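Local coordinates for protein RmpD (Hexulose-6-phosphate synthase) (Streptococcus mutans, PDB 3EXR) that is an enzyme of the HUMPS family, folded as a closed eight-stranded beta/alpha barrel and paired with a second copy of itself, at residues T38-L41 and L42-S46; V74-N77 and N78-G82; Y124-A127 and Q128-L131; R144-L148 and A149-W153. All coordinates share one frame; numbering follows the deposited sequence.

Contact 1 (T38-L41 and L42-S46)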
loop_
_atom_site.group_PDB
_atom_site.type_symbol
_atom_site.label_atom_id
_atom_site.label_comp_id
_atom_site.label_asym_id
_atom_site.label_seq_id
_atom_site.Cartn_x
_atom_site.Cartn_y
_atom_site.Cartn_z
ATOM N N THR A 38 -6.450 -4.596 -1.619
ATOM C CA THR A 38 -5.381 -3.781 -2.213
ATOM C C THR A 38 -4.976 -4.301 -3.588
ATOM O O THR A 38 -4.760 -3.515 -4.511
ATOM C CB THR A 38 -4.125 -3.783 -1.331
ATOM O OG1 THR A 38 -4.490 -3.647 0.049
ATOM C CG2 THR A 38 -3.222 -2.629 -1.702
ATOM N N VAL A 39 -4.854 -5.624 -3.730
ATOM C CA VAL A 39 -4.472 -6.192 -5.027
ATOM C C VAL A 39 -5.451 -5.738 -6.125
ATOM O O VAL A 39 -5.068 -5.464 -7.262
ATOM C CB VAL A 39 -4.447 -7.744 -4.964
ATOM C CG1 VAL A 39 -4.313 -8.316 -6.371
ATOM C CG2 VAL A 39 -3.319 -8.222 -4.040
ATOM N N CYS A 40 -6.728 -5.706 -5.778
ATOM C CA CYS A 40 -7.775 -5.340 -6.711
ATOM C C CYS A 40 -7.763 -3.841 -7.001
ATOM O O CYS A 40 -7.811 -3.434 -8.160
ATOM C CB CYS A 40 -9.147 -5.762 -6.183
ATOM S SG CYS A 40 -10.361 -5.806 -7.510
ATOM N N LEU A 41 -7.698 -3.021 -5.952
ATOM C CA LEU A 41 -7.646 -1.585 -6.156
ATOM C C LEU A 41 -6.446 -1.147 -6.996
ATOM O O LEU A 41 -6.570 -0.276 -7.865
ATOM C CB LEU A 41 -7.678 -0.839 -4.826
ATOM C CG LEU A 41 -9.000 -0.941 -4.047
ATOM C CD1 LEU A 41 -8.794 -0.306 -2.712
ATOM C CD2 LEU A 41 -10.126 -0.230 -4.820
ATOM N N LEU A 42 -5.274 -1.728 -6.757
ATOM C CA LEU A 42 -4.112 -1.376 -7.588
ATOM C C LEU A 42 -4.291 -1.775 -9.030
ATOM O O LEU A 42 -3.644 -1.184 -9.900
ATOM C CB LEU A 42 -2.813 -1.988 -7.027
ATOM C CG LEU A 42 -2.360 -1.447 -5.671
ATOM C CD1 LEU A 42 -1.322 -2.366 -5.062
ATOM C CD2 LEU A 42 -1.859 -0.027 -5.807
ATOM N N GLN A 43 -5.116 -2.796 -9.291
ATOM C CA GLN A 43 -5.441 -3.187 -10.666
ATOM C C GLN A 43 -6.521 -2.344 -11.334
ATOM O O GLN A 43 -6.397 -2.018 -12.500
ATOM C CB GLN A 43 -5.870 -4.655 -10.736
ATOM C CG GLN A 43 -4.758 -5.643 -10.693
ATOM C CD GLN A 43 -3.878 -5.593 -11.919
ATOM O OE1 GLN A 43 -2.990 -4.755 -12.018
ATOM N NE2 GLN A 43 -4.103 -6.519 -12.845
ATOM N N VAL A 44 -7.591 -2.015 -10.605
ATOM C CA VAL A 44 -8.788 -1.467 -11.239
ATOM C C VAL A 44 -9.130 -0.049 -10.836
ATOM O O VAL A 44 -9.941 0.573 -11.506
ATOM C CB VAL A 44 -10.001 -2.366 -11.068
ATOM C CG1 VAL A 44 -9.638 -3.807 -11.424
ATOM C CG2 VAL A 44 -10.536 -2.277 -9.665
ATOM N N GLY A 45 -8.524 0.457 -9.770
ATOM C CA GLY A 45 -8.778 1.814 -9.292
ATOM C C GLY A 45 -10.033 1.852 -8.437
ATOM O O GLY A 45 -10.617 0.807 -8.129
ATOM N N SER A 46 -10.472 3.060 -8.118
ATOM C CA SER A 46 -11.445 3.276 -7.057
ATOM C C SER A 46 -12.883 3.198 -7.529
ATOM O O SER A 46 -13.794 3.204 -6.710
ATOM C CB SER A 46 -11.165 4.606 -6.366
ATOM O OG SER A 46 -11.351 5.701 -7.255
#
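The carbonyl oxygen of C40 is gripped twice as helix 38-44 runs out: V44 N donates to C40 O at 2.8 Å, while Q43 N adds a weak bond. The added bond, from three residues on, is consistent with a helix about to end. The next link, from G45 N to L41 O, is also 2.8 Å, and G45 at its donor end turns to positive phi, so the chain leaves the helix there. The side chains follow the same course. With CG2 of V44 set between its own N and carbonyl carbon (chi1 of CG1 -48°), that methyl drops to 3.3 Å from C40 O and lies 4.1 Å from C40 SG. One turn earlier T38 and L42 run alongside each other, T38 CG2 meeting L42 CD1 at 3.9 Å, while L42 CG passes 3.4 Å from T38 O, the acceptor of L42 N in a nearly straight bond. L41 instead reaches forward, its CD2 3.5 Å from G45 O. V39, L41, L42 and Q43 also meet the second subunit, where Q43 OE1 and S46 OG exchange hydrogen bonds with S46 and Q43 of that subunit. In the barrel, this short helix follows strand 33-36, packs C40 and V44 on A20 and L17 of helix 17-27, and ties T38 OG1 to D64 O and K66 NZ of strand 60-67.

Contact 2 (V74-N77 and N78-G82)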
loop_
_atom_site.group_PDB
_atom_site.type_symbol
_atom_site.label_atom_id
_atom_site.label_comp_id
_atom_site.label_asym_id
_atom_site.label_seq_id
_atom_site.Cartn_x
_atom_site.Cartn_y
_atom_site.Cartn_z
ATOM N N VAL A 74 -5.815 10.218 -0.298
ATOM C CA VAL A 74 -6.252 8.838 -0.577
ATOM C C VAL A 74 -7.608 8.566 0.141
ATOM O O VAL A 74 -8.526 7.952 -0.433
ATOM C CB VAL A 74 -5.132 7.812 -0.208
ATOM C CG1 VAL A 74 -5.625 6.337 -0.359
ATOM C CG2 VAL A 74 -3.818 8.085 -0.988
ATOM N N ALA A 75 -7.735 9.053 1.375
ATOM C CA ALA A 75 -8.996 8.924 2.129
ATOM C C ALA A 75 -10.130 9.649 1.448
ATOM O O ALA A 75 -11.196 9.086 1.238
ATOM C CB ALA A 75 -8.836 9.411 3.557
ATOM N N LYS A 76 -9.910 10.912 1.079
ATOM C CA LYS A 76 -10.922 11.654 0.307
ATOM C C LYS A 76 -11.289 10.952 -0.987
ATOM O O LYS A 76 -12.471 10.828 -1.313
ATOM C CB LYS A 76 -10.512 13.099 0.026
ATOM C CG LYS A 76 -11.613 13.915 -0.655
ATOM C CD LYS A 76 -11.134 15.278 -1.119
ATOM C CE LYS A 76 -12.317 16.219 -1.368
ATOM N NZ LYS A 76 -11.815 17.560 -1.823
ATOM N N ASN A 77 -10.293 10.482 -1.735
ATOM C CA ASN A 77 -10.571 9.797 -2.989
ATOM C C ASN A 77 -11.470 8.590 -2.864
ATOM O O ASN A 77 -12.307 8.363 -3.731
ATOM C CB ASN A 77 -9.293 9.377 -3.708
ATOM C CG ASN A 77 -8.527 10.564 -4.330
ATOM O OD1 ASN A 77 -9.064 11.674 -4.463
ATOM N ND2 ASN A 77 -7.275 10.310 -4.730
ATOM N N ASN A 78 -11.292 7.806 -1.795
ATOM C CA ASN A 78 -12.122 6.625 -1.590
ATOM C C ASN A 78 -13.418 6.920 -0.862
ATOM O O ASN A 78 -14.390 6.236 -1.118
ATOM C CB ASN A 78 -11.329 5.527 -0.892
ATOM C CG ASN A 78 -10.309 4.913 -1.805
ATOM O OD1 ASN A 78 -10.632 4.036 -2.597
ATOM N ND2 ASN A 78 -9.082 5.416 -1.741
ATOM N N ALA A 79 -13.447 7.943 -0.009
ATOM C CA ALA A 79 -14.684 8.353 0.680
ATOM C C ALA A 79 -15.693 8.924 -0.313
ATOM O O ALA A 79 -16.895 8.676 -0.198
ATOM C CB ALA A 79 -14.381 9.382 1.757
ATOM N N VAL A 80 -15.228 9.681 -1.308
ATOM C CA VAL A 80 -16.172 10.211 -2.292
ATOM C C VAL A 80 -16.784 9.105 -3.153
ATOM O O VAL A 80 -17.858 9.287 -3.697
ATOM C CB VAL A 80 -15.561 11.325 -3.171
ATOM C CG1 VAL A 80 -15.101 12.497 -2.320
ATOM C CG2 VAL A 80 -14.446 10.798 -4.041
ATOM N N ARG A 81 -16.104 7.953 -3.257
ATOM C CA ARG A 81 -16.617 6.775 -3.988
ATOM C C ARG A 81 -17.641 6.016 -3.144
ATOM O O ARG A 81 -18.354 5.162 -3.655
ATOM C CB ARG A 81 -15.460 5.829 -4.346
ATOM C CG ARG A 81 -14.504 6.316 -5.424
ATOM C CD ARG A 81 -15.143 6.297 -6.777
ATOM N NE ARG A 81 -14.164 6.493 -7.840
ATOM C CZ ARG A 81 -14.486 6.644 -9.121
ATOM N NH1 ARG A 81 -15.750 6.684 -9.487
ATOM N NH2 ARG A 81 -13.536 6.771 -10.041
ATOM N N GLY A 82 -17.687 6.326 -1.858
ATOM C CA GLY A 82 -18.621 5.680 -0.923
ATOM C C GLY A 82 -18.034 4.760 0.158
ATOM O O GLY A 82 -18.796 4.100 0.862
#
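In N78, chi1 of -72° sets CG beside the backbone N, and chi2 of -82° turns ND2 toward V74, one turn earlier in helix 71-79. ND2 of N78 then donates to V74 O at 2.9 Å, in the plane of the amide, while the usual helical bond from N78 N to V74 O measures 3.1 Å. The two donors come from opposite faces of the carbonyl plane, so one oxygen serves both. V74 lies alongside, its CG1 3.8 Å from N78 ND2. On another side of the helix the extended K76 crosses V80 obliquely, K76 CG standing 4.1 Å from V80 CG1; V80 CG2 falls 3.3 Å from N77 O, and R81 CG approaches that same oxygen to 3.4 Å. The helix closes in a Schellman motif: G82, at positive phi, is the last residue of a type I turn that starts at A79 and is closed by G82 N to A79 O. The helix links strands 60-67 and 85-89 in a beta-alpha-beta unit: V74 packs on T65 and M86, A75 and A79 on helix 94-107. R81 forms a salt bridge with E50, and N77 ND2 a hydrogen bond with S15 OG of the second subunit. Chemically, one N-H of the buried N78 amide is satisfied within its own helix; that bond should restrain the amide's rotation, and two donors on V74 O would polarise that carbonyl somewhat.

Contact 3 (Y124-A127 and Q128-L131)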
loop_
_atom_site.group_PDB
_atom_site.type_symbol
_atom_site.label_atom_id
_atom_site.label_comp_id
_atom_site.label_asym_id
_atom_site.label_seq_id
_atom_site.Cartn_x
_atom_site.Cartn_y
_atom_site.Cartn_z
ATOM N N TYR A 124 3.480 -2.099 20.692
ATOM C CA TYR A 124 2.357 -1.595 21.471
ATOM C C TYR A 124 2.475 -0.076 21.778
ATOM O O TYR A 124 1.466 0.601 21.977
ATOM C CB TYR A 124 2.206 -2.397 22.752
ATOM C CG TYR A 124 1.828 -3.849 22.503
ATOM C CD1 TYR A 124 0.582 -4.165 21.969
ATOM C CD2 TYR A 124 2.704 -4.897 22.809
ATOM C CE1 TYR A 124 0.206 -5.495 21.740
ATOM C CE2 TYR A 124 2.332 -6.243 22.586
ATOM C CZ TYR A 124 1.087 -6.522 22.038
ATOM O OH TYR A 124 0.681 -7.832 21.821
ATOM N N ASP A 125 3.696 0.454 21.805
ATOM C CA ASP A 125 3.873 1.894 21.962
ATOM C C ASP A 125 3.332 2.620 20.728
ATOM O O ASP A 125 2.629 3.626 20.856
ATOM C CB ASP A 125 5.340 2.245 22.244
ATOM C CG ASP A 125 5.821 1.661 23.568
ATOM O OD1 ASP A 125 5.055 1.692 24.557
ATOM O OD2 ASP A 125 6.927 1.117 23.662
ATOM N N GLN A 126 3.598 2.072 19.548
ATOM C CA GLN A 126 3.001 2.602 18.316
ATOM C C GLN A 126 1.478 2.472 18.370
ATOM O O GLN A 126 0.752 3.423 18.055
ATOM C CB GLN A 126 3.562 1.876 17.089
ATOM C CG GLN A 126 5.042 2.113 16.813
ATOM C CD GLN A 126 5.585 1.234 15.680
ATOM O OE1 GLN A 126 5.079 0.147 15.431
ATOM N NE2 GLN A 126 6.619 1.713 14.998
ATOM N N ALA A 127 0.986 1.299 18.775
ATOM C CA ALA A 127 -0.456 1.086 18.842
ATOM C C ALA A 127 -1.136 2.125 19.725
ATOM O O ALA A 127 -2.201 2.625 19.386
ATOM C CB ALA A 127 -0.779 -0.334 19.311
ATOM N N GLN A 128 -0.503 2.509 20.836
ATOM C CA GLN A 128 -1.118 3.524 21.699
ATOM C C GLN A 128 -1.140 4.887 20.984
ATOM O O GLN A 128 -2.059 5.674 21.157
ATOM C CB GLN A 128 -0.401 3.601 23.064
ATOM C CG GLN A 128 -1.053 4.544 24.062
ATOM C CD GLN A 128 -2.438 4.082 24.479
ATOM O OE1 GLN A 128 -2.613 2.937 24.916
ATOM N NE2 GLN A 128 -3.435 4.937 24.299
ATOM N N GLN A 129 -0.131 5.159 20.161
ATOM C CA GLN A 129 -0.123 6.386 19.371
ATOM C C GLN A 129 -1.301 6.423 18.383
ATOM O O GLN A 129 -1.922 7.462 18.204
ATOM C CB GLN A 129 1.199 6.558 18.642
ATOM C CG GLN A 129 2.382 6.802 19.541
ATOM C CD GLN A 129 3.573 7.090 18.693
ATOM O OE1 GLN A 129 3.646 8.153 18.071
ATOM N NE2 GLN A 129 4.477 6.126 18.592
ATOM N N TRP A 130 -1.645 5.272 17.793
ATOM C CA TRP A 130 -2.788 5.230 16.896
ATOM C C TRP A 130 -4.062 5.582 17.670
ATOM O O TRP A 130 -4.839 6.421 17.233
ATOM C CB TRP A 130 -2.945 3.854 16.178
ATOM C CG TRP A 130 -1.681 3.358 15.522
ATOM C CD1 TRP A 130 -0.708 4.110 14.938
ATOM C CD2 TRP A 130 -1.260 1.998 15.403
ATOM N NE1 TRP A 130 0.303 3.306 14.476
ATOM C CE2 TRP A 130 -0.002 2.002 14.767
ATOM C CE3 TRP A 130 -1.806 0.767 15.815
ATOM C CZ2 TRP A 130 0.702 0.828 14.486
ATOM C CZ3 TRP A 130 -1.090 -0.392 15.559
ATOM C CH2 TRP A 130 0.145 -0.355 14.901
ATOM N N LEU A 131 -4.245 4.974 18.844
ATOM C CA LEU A 131 -5.433 5.242 19.666
ATOM C C LEU A 131 -5.527 6.729 20.012
ATOM O O LEU A 131 -6.594 7.339 19.914
ATOM C CB LEU A 131 -5.397 4.418 20.962
ATOM C CG LEU A 131 -5.584 2.902 20.808
ATOM C CD1 LEU A 131 -5.231 2.190 22.099
ATOM C CD2 LEU A 131 -6.991 2.485 20.381
#
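The indole of W130 lies under the preceding helical turn, one face covered by Q126 O and A127 CA. A127 CA sits 3.7 Å from the centroid of the six-membered ring, 26° off its normal, a CH-pi contact, and A127 CB reaches W130 CZ3 at 3.8 Å. Q126 O stands 3.4 Å above the plane near the rim; the same oxygen accepts W130 N at 3.0 Å, so backbone bond and ring contact share one carbonyl. Chi1 of -50° puts CG of W130 beside the backbone N, and chi2 of -34° turns the ring's face to the preceding turn, where Q126 CB comes within 4.0 Å of W130 CZ2. Helix 124-132 is the connection of a beta-alpha-beta unit between strands 113-117 and 137-141, and W130 is buried, packed on I94 and M97 of helix 94-107 and on F169. Farther out, Q129 leans back over the previous turn: its CG is 3.4 Å from D125 O, and its amide NE2 lies 3.8 Å from Q126 CA. The amide of Q126 is held from outside the pair, its OE1 accepting from T123 N. At the start of the helix, Y124 makes a cation-pi contact with K163 and meets W122 edge to face.

Contact 4 (R144-L148 and A149-W153)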
loop_
_atom_site.group_PDB
_atom_site.type_symbol
_atom_site.label_atom_id
_atom_site.label_comp_id
_atom_site.label_asym_id
_atom_site.label_seq_id
_atom_site.Cartn_x
_atom_site.Cartn_y
_atom_site.Cartn_z
ATOM N N ARG A 144 2.188 -15.930 9.064
ATOM C CA ARG A 144 2.128 -16.446 7.700
ATOM C C ARG A 144 2.640 -17.868 7.597
ATOM O O ARG A 144 2.110 -18.665 6.820
ATOM C CB ARG A 144 2.914 -15.520 6.767
ATOM C CG ARG A 144 2.824 -15.810 5.265
ATOM C CD ARG A 144 1.412 -15.867 4.681
ATOM N NE ARG A 144 0.557 -14.689 4.917
ATOM C CZ ARG A 144 0.532 -13.576 4.172
ATOM N NH1 ARG A 144 1.349 -13.408 3.129
ATOM N NH2 ARG A 144 -0.332 -12.601 4.482
ATOM N N ASP A 145 3.670 -18.191 8.387
ATOM C CA ASP A 145 4.207 -19.553 8.427
ATOM C C ASP A 145 3.151 -20.565 8.838
ATOM O O ASP A 145 3.014 -21.618 8.216
ATOM C CB ASP A 145 5.389 -19.650 9.404
ATOM C CG ASP A 145 6.635 -18.968 8.888
ATOM O OD1 ASP A 145 7.456 -18.530 9.737
ATOM O OD2 ASP A 145 6.838 -18.838 7.660
ATOM N N ALA A 146 2.436 -20.243 9.913
ATOM C CA ALA A 146 1.345 -21.080 10.415
ATOM C C ALA A 146 0.180 -21.157 9.423
ATOM O O ALA A 146 -0.446 -22.211 9.246
ATOM C CB ALA A 146 0.867 -20.541 11.763
ATOM N N LEU A 147 -0.115 -20.032 8.780
ATOM C CA LEU A 147 -1.172 -19.965 7.789
ATOM C C LEU A 147 -0.840 -20.883 6.621
ATOM O O LEU A 147 -1.654 -21.727 6.239
ATOM C CB LEU A 147 -1.344 -18.519 7.293
ATOM C CG LEU A 147 -2.476 -18.251 6.297
ATOM C CD1 LEU A 147 -3.771 -18.952 6.724
ATOM C CD2 LEU A 147 -2.701 -16.773 6.168
ATOM N N LEU A 148 0.363 -20.725 6.073
ATOM C CA LEU A 148 0.783 -21.529 4.923
ATOM C C LEU A 148 0.801 -23.032 5.252
ATOM O O LEU A 148 0.479 -23.864 4.390
ATOM C CB LEU A 148 2.132 -21.042 4.364
ATOM C CG LEU A 148 2.186 -19.753 3.516
ATOM C CD1 LEU A 148 3.472 -19.735 2.717
ATOM C CD2 LEU A 148 0.975 -19.533 2.572
ATOM N N ALA A 149 1.116 -23.367 6.496
ATOM C CA ALA A 149 1.152 -24.755 6.947
ATOM C C ALA A 149 -0.200 -25.339 7.383
ATOM O O ALA A 149 -0.304 -26.512 7.672
ATOM C CB ALA A 149 2.146 -24.916 8.040
ATOM N N GLY A 150 -1.235 -24.521 7.416
ATOM C CA GLY A 150 -2.549 -25.059 7.711
ATOM C C GLY A 150 -2.781 -25.195 9.193
ATOM O O GLY A 150 -3.652 -25.928 9.639
ATOM N N GLU A 151 -1.993 -24.468 9.961
ATOM C CA GLU A 151 -1.995 -24.601 11.401
ATOM C C GLU A 151 -3.154 -23.870 12.039
ATOM O O GLU A 151 -3.684 -22.936 11.479
ATOM C CB GLU A 151 -0.695 -24.095 11.972
ATOM C CG GLU A 151 0.426 -25.055 11.824
ATOM C CD GLU A 151 1.658 -24.655 12.596
ATOM O OE1 GLU A 151 1.552 -24.126 13.730
ATOM O OE2 GLU A 151 2.735 -24.901 12.057
ATOM N N THR A 152 -3.535 -24.314 13.223
ATOM C CA THR A 152 -4.419 -23.544 14.071
ATOM C C THR A 152 -3.755 -22.203 14.387
ATOM O O THR A 152 -2.555 -22.058 14.266
ATOM C CB THR A 152 -4.729 -24.290 15.379
ATOM O OG1 THR A 152 -5.937 -23.806 15.953
ATOM C CG2 THR A 152 -3.596 -24.134 16.375
ATOM N N TRP A 153 -4.563 -21.248 14.809
ATOM C CA TRP A 153 -4.043 -20.035 15.411
ATOM C C TRP A 153 -3.283 -20.349 16.685
ATOM O O TRP A 153 -3.845 -20.868 17.621
ATOM C CB TRP A 153 -5.168 -19.057 15.716
ATOM C CG TRP A 153 -5.566 -18.245 14.545
ATOM C CD1 TRP A 153 -6.141 -18.677 13.408
ATOM C CD2 TRP A 153 -5.419 -16.830 14.407
ATOM N NE1 TRP A 153 -6.360 -17.634 12.556
ATOM C CE2 TRP A 153 -5.928 -16.484 13.148
ATOM C CE3 TRP A 153 -4.914 -15.831 15.227
ATOM C CZ2 TRP A 153 -5.938 -15.180 12.694
ATOM C CZ3 TRP A 153 -4.922 -14.543 14.770
ATOM C CH2 TRP A 153 -5.429 -14.225 13.519
#
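A149, A146 and E151 carry most of this contact, which shows how a helix end is closed by a Schellman motif. A149 N donates to D145 O at 3.1 Å, and A149 CB lies 3.4 Å from that same oxygen. The chain then swings through G150, whose phi is positive, and comes back so that E151 N donates to A146 O at 2.8 Å in a bond of 160°. Between these, G150 N reaches L147 O at 3.1 Å from well above the carbonyl plane, away from the lone pairs. The return also brings side chains together. E151 points its CB toward the helix, 3.9 Å from A146 CB and 3.3 Å from A146 O. With its CG beside its own N (chi1 -78°) and the chain extended beyond, E151 runs alongside A146, OE1 of E151 ending 4.1 Å from A146 CB. The loop beyond leads to helix 155-167: E151 O accepts Q142 NE2, and W153 NE1 donates to G175 O. At the other end, R144 makes a salt bridge with D69 of the second subunit. The chemistry is that of a C-terminal cap in which the amides of G150 and E151 satisfy L147 O and A146 O, and one methyl meets a methylene. The carboxylate of E151 belongs to an exposed residue, so solvent probably screens its charge.

How the contacts relate
The four contacts follow one another along the chain without overlap, on four helices, or at their ends, spread round one parallel eight-stranded barrel. Contacts 1 and 2 form the close pair, their centres about 14 Å apart: S46 at the end of one probably hydrogen-bonds through OG to R81 NE of the other. Contact 3 has its centre about 28 Å from that of contact 1 and about 27 Å from that of contact 4. Contacts 2 and 4 lie on opposite sides of the chain's centre, about 34 Å apart. All four reach the second subunit, contact 3 only by a weak bond, so the ends of neighbouring barrel helices are joined both to each other and across the dimer.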